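F5/8 type C domain protein (Bacteroides ovatus, PDB 4ZRX) is a putative alpha-L-fucosidase, probably hydrolysing fucosides with a TIM-barrel domain and carrying a galactose-binding-like F5/8 type C domain. Local coordinates at residues V305-H310 and L463-T468. Numbering follows the deposited sequence.
Sequences VKSLKH and LQEETT
Leu463 lays its isobutyl group over the first turn of helix 308-316, crossing Leu308 at about a right angle, with CD2 of Leu463 4.0 Å from CD2 of Leu308 and Leu463 CD1 against Leu308 CG and Lys309 CA. Alongside, the Lys309 chain, straight as far as CE, runs across the backbone of 463-465, its CD 3.5 Å from Leu463 O. It crosses the Glu465 side chain at about a right angle; its NZ pairs with Asp313 and stays 4.3 Å from Glu465 OE1. Ser307, the N-cap, has OG lying between backbone N and carbonyl carbon (chi1 68°), where it accepts from His310 N. The same OG donates to the syn lone pair of Glu465 OE2 at 2.7 Å, in one of the two conformers of Glu465. On its anti side OE2 also accepts from Glu466 N, 25° out of the carboxylate plane, so two donors grip one oxygen. An alanine at Ser307 would probably leave His310 N without its cap and the Glu465 carboxylate freer to turn. Glu466 reaches past Ser307 CB, its CD 3.8 Å away, and is tied on by water: one molecule links its OE2 to Val305 O, another links OE2 to Leu308 N at 2.8 Å from each. A further water joins Lys309 N to Gln464 O. Bridging waters and a single direct hydrogen bond mark a surface contact, in which the irregular loop between strands 450-458 and 481-485, at the start of the F5/8 type C family region, is docked on a capped helix N-terminus of the fucosidase TIM-barrel domain.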
loop_
_atom_site.group_PDB
_atom_site.type_symbol
_atom_site.label_atom_id
_atom_site.label_comp_id
_atom_site.label_asym_id
_atom_site.label_seq_id
_atom_site.Cartn_x
_atom_site.Cartn_y
_atom_site.Cartn_z
ATOM N N VAL A 305 11.267 -6.544 -5.160
ATOM C CA VAL A 305 10.914 -5.203 -4.713
ATOM C C VAL A 305 9.890 -4.667 -5.726
ATOM O O VAL A 305 10.037 -4.793 -6.958
ATOM C CB VAL A 305 12.146 -4.327 -4.632
ATOM C CG1 VAL A 305 11.797 -2.892 -4.385
ATOM C CG2 VAL A 305 13.134 -4.838 -3.617
ATOM N N LYS A 306 8.836 -4.050 -5.231
ATOM C CA LYS A 306 7.743 -3.599 -6.086
ATOM C C LYS A 306 8.232 -2.597 -7.105
ATOM O O LYS A 306 9.157 -1.771 -6.840
ATOM C CB LYS A 306 6.630 -3.002 -5.210
ATOM C CG LYS A 306 5.804 -4.031 -4.495
ATOM C CD LYS A 306 4.770 -3.315 -3.655
ATOM C CE LYS A 306 3.759 -4.235 -3.057
ATOM N NZ LYS A 306 4.337 -5.233 -2.157
ATOM N N SER A 307 7.649 -2.656 -8.302
ATOM C CA SER A 307 8.087 -1.805 -9.404
ATOM C C SER A 307 7.772 -0.358 -9.165
ATOM O O SER A 307 6.882 -0.039 -8.351
ATOM C CB SER A 307 7.375 -2.187 -10.702
ATOM O OG SER A 307 6.008 -1.905 -10.678
ATOM N N LEU A 308 8.460 0.519 -9.888
ATOM C CA LEU A 308 8.125 1.945 -9.792
ATOM C C LEU A 308 6.691 2.229 -10.135
ATOM O O LEU A 308 6.032 3.036 -9.432
ATOM C CB LEU A 308 9.039 2.788 -10.650
ATOM C CG LEU A 308 8.805 4.286 -10.681
ATOM C CD1 LEU A 308 8.898 4.879 -9.292
ATOM C CD2 LEU A 308 9.802 4.933 -11.614
ATOM N N LYS A 309 6.213 1.604 -11.214
ATOM C CA LYS A 309 4.787 1.768 -11.555
ATOM C C LYS A 309 3.845 1.336 -10.445
ATOM O O LYS A 309 2.890 2.012 -10.126
ATOM C CB LYS A 309 4.384 1.039 -12.825
ATOM C CG LYS A 309 2.903 1.365 -13.199
ATOM C CD LYS A 309 2.522 0.824 -14.518
ATOM C CE LYS A 309 1.145 1.241 -14.859
ATOM N NZ LYS A 309 0.162 0.575 -14.002
ATOM N N HIS A 310 4.128 0.201 -9.823
ATOM C CA HIS A 310 3.267 -0.265 -8.745
ATOM C C HIS A 310 3.299 0.682 -7.560
ATOM O O HIS A 310 2.252 1.001 -6.948
ATOM C CB HIS A 310 3.735 -1.663 -8.343
ATOM C CG HIS A 310 2.819 -2.393 -7.427
ATOM N ND1 HIS A 310 3.092 -3.696 -7.032
ATOM C CD2 HIS A 310 1.609 -2.097 -6.909
ATOM C CE1 HIS A 310 2.112 -4.133 -6.259
ATOM N NE2 HIS A 310 1.217 -3.176 -6.144
ATOM N N LEU A 463 3.968 5.718 -16.679
ATOM C CA LEU A 463 4.980 4.710 -16.399
ATOM C C LEU A 463 4.572 3.386 -17.007
ATOM O O LEU A 463 3.394 3.074 -17.081
ATOM C CB LEU A 463 5.112 4.534 -14.878
ATOM C CG LEU A 463 5.705 5.738 -14.154
ATOM C CD1 LEU A 463 5.517 5.559 -12.639
ATOM C CD2 LEU A 463 7.189 6.041 -14.467
ATOM N N GLN A 464 5.576 2.614 -17.416
ATOM C CA GLN A 464 5.388 1.266 -17.940
ATOM C C GLN A 464 5.564 0.243 -16.828
ATOM O O GLN A 464 6.462 0.401 -15.979
ATOM C CB GLN A 464 6.489 0.928 -18.972
ATOM C CG GLN A 464 6.750 1.974 -20.032
ATOM C CD GLN A 464 5.473 2.382 -20.723
ATOM O OE1 GLN A 464 4.576 1.548 -20.928
ATOM N NE2 GLN A 464 5.357 3.668 -21.069
ATOM N N GLU A 465 4.775 -0.819 -16.870
ATOM C CA GLU A 465 4.988 -1.951 -15.965
ATOM C C GLU A 465 6.337 -2.600 -16.213
ATOM O O GLU A 465 6.931 -2.479 -17.293
ATOM C CB GLU A 465 3.883 -3.008 -16.085
ATOM C CG GLU A 465 3.748 -3.905 -14.829
ATOM C CD GLU A 465 3.860 -3.124 -13.490
ATOM O OE1 GLU A 465 2.839 -2.616 -12.976
ATOM O OE2 GLU A 465 4.986 -3.043 -12.945
ATOM N N GLU A 466 6.831 -3.279 -15.190
ATOM C CA GLU A 466 8.089 -3.987 -15.296
ATOM C C GLU A 466 7.861 -5.241 -16.121
ATOM O O GLU A 466 6.777 -5.813 -16.027
ATOM C CB GLU A 466 8.566 -4.373 -13.899
ATOM C CG GLU A 466 9.926 -3.816 -13.640
ATOM C CD GLU A 466 10.329 -3.980 -12.215
ATOM O OE1 GLU A 466 9.873 -4.970 -11.579
ATOM O OE2 GLU A 466 11.065 -3.091 -11.750
ATOM N N THR A 467 8.855 -5.624 -16.931
ATOM C CA THR A 467 8.848 -6.919 -17.621
ATOM C C THR A 467 8.924 -8.076 -16.616
ATOM O O THR A 467 9.838 -8.108 -15.786
ATOM C CB THR A 467 10.082 -7.063 -18.592
ATOM O OG1 THR A 467 10.364 -5.814 -19.237
ATOM C CG2 THR A 467 9.820 -8.101 -19.629
ATOM N N THR A 468 7.985 -9.013 -16.673
ATOM C CA THR A 468 8.081 -10.228 -15.865
ATOM C C THR A 468 9.367 -11.006 -16.223
ATOM O O THR A 468 9.641 -11.200 -17.399
ATOM C CB THR A 468 6.868 -11.158 -16.119
ATOM O OG1 THR A 468 5.674 -10.404 -15.912
ATOM C CG2 THR A 468 6.873 -12.365 -15.184
HETATM O O HOH W 1 11.767 -4.372 -9.309
HETATM O O HOH W 2 8.908 -6.556 -8.802
HETATM O O HOH W 3 10.338 -0.394 -11.809
HETATM O O HOH W 4 7.845 0.285 -13.273
#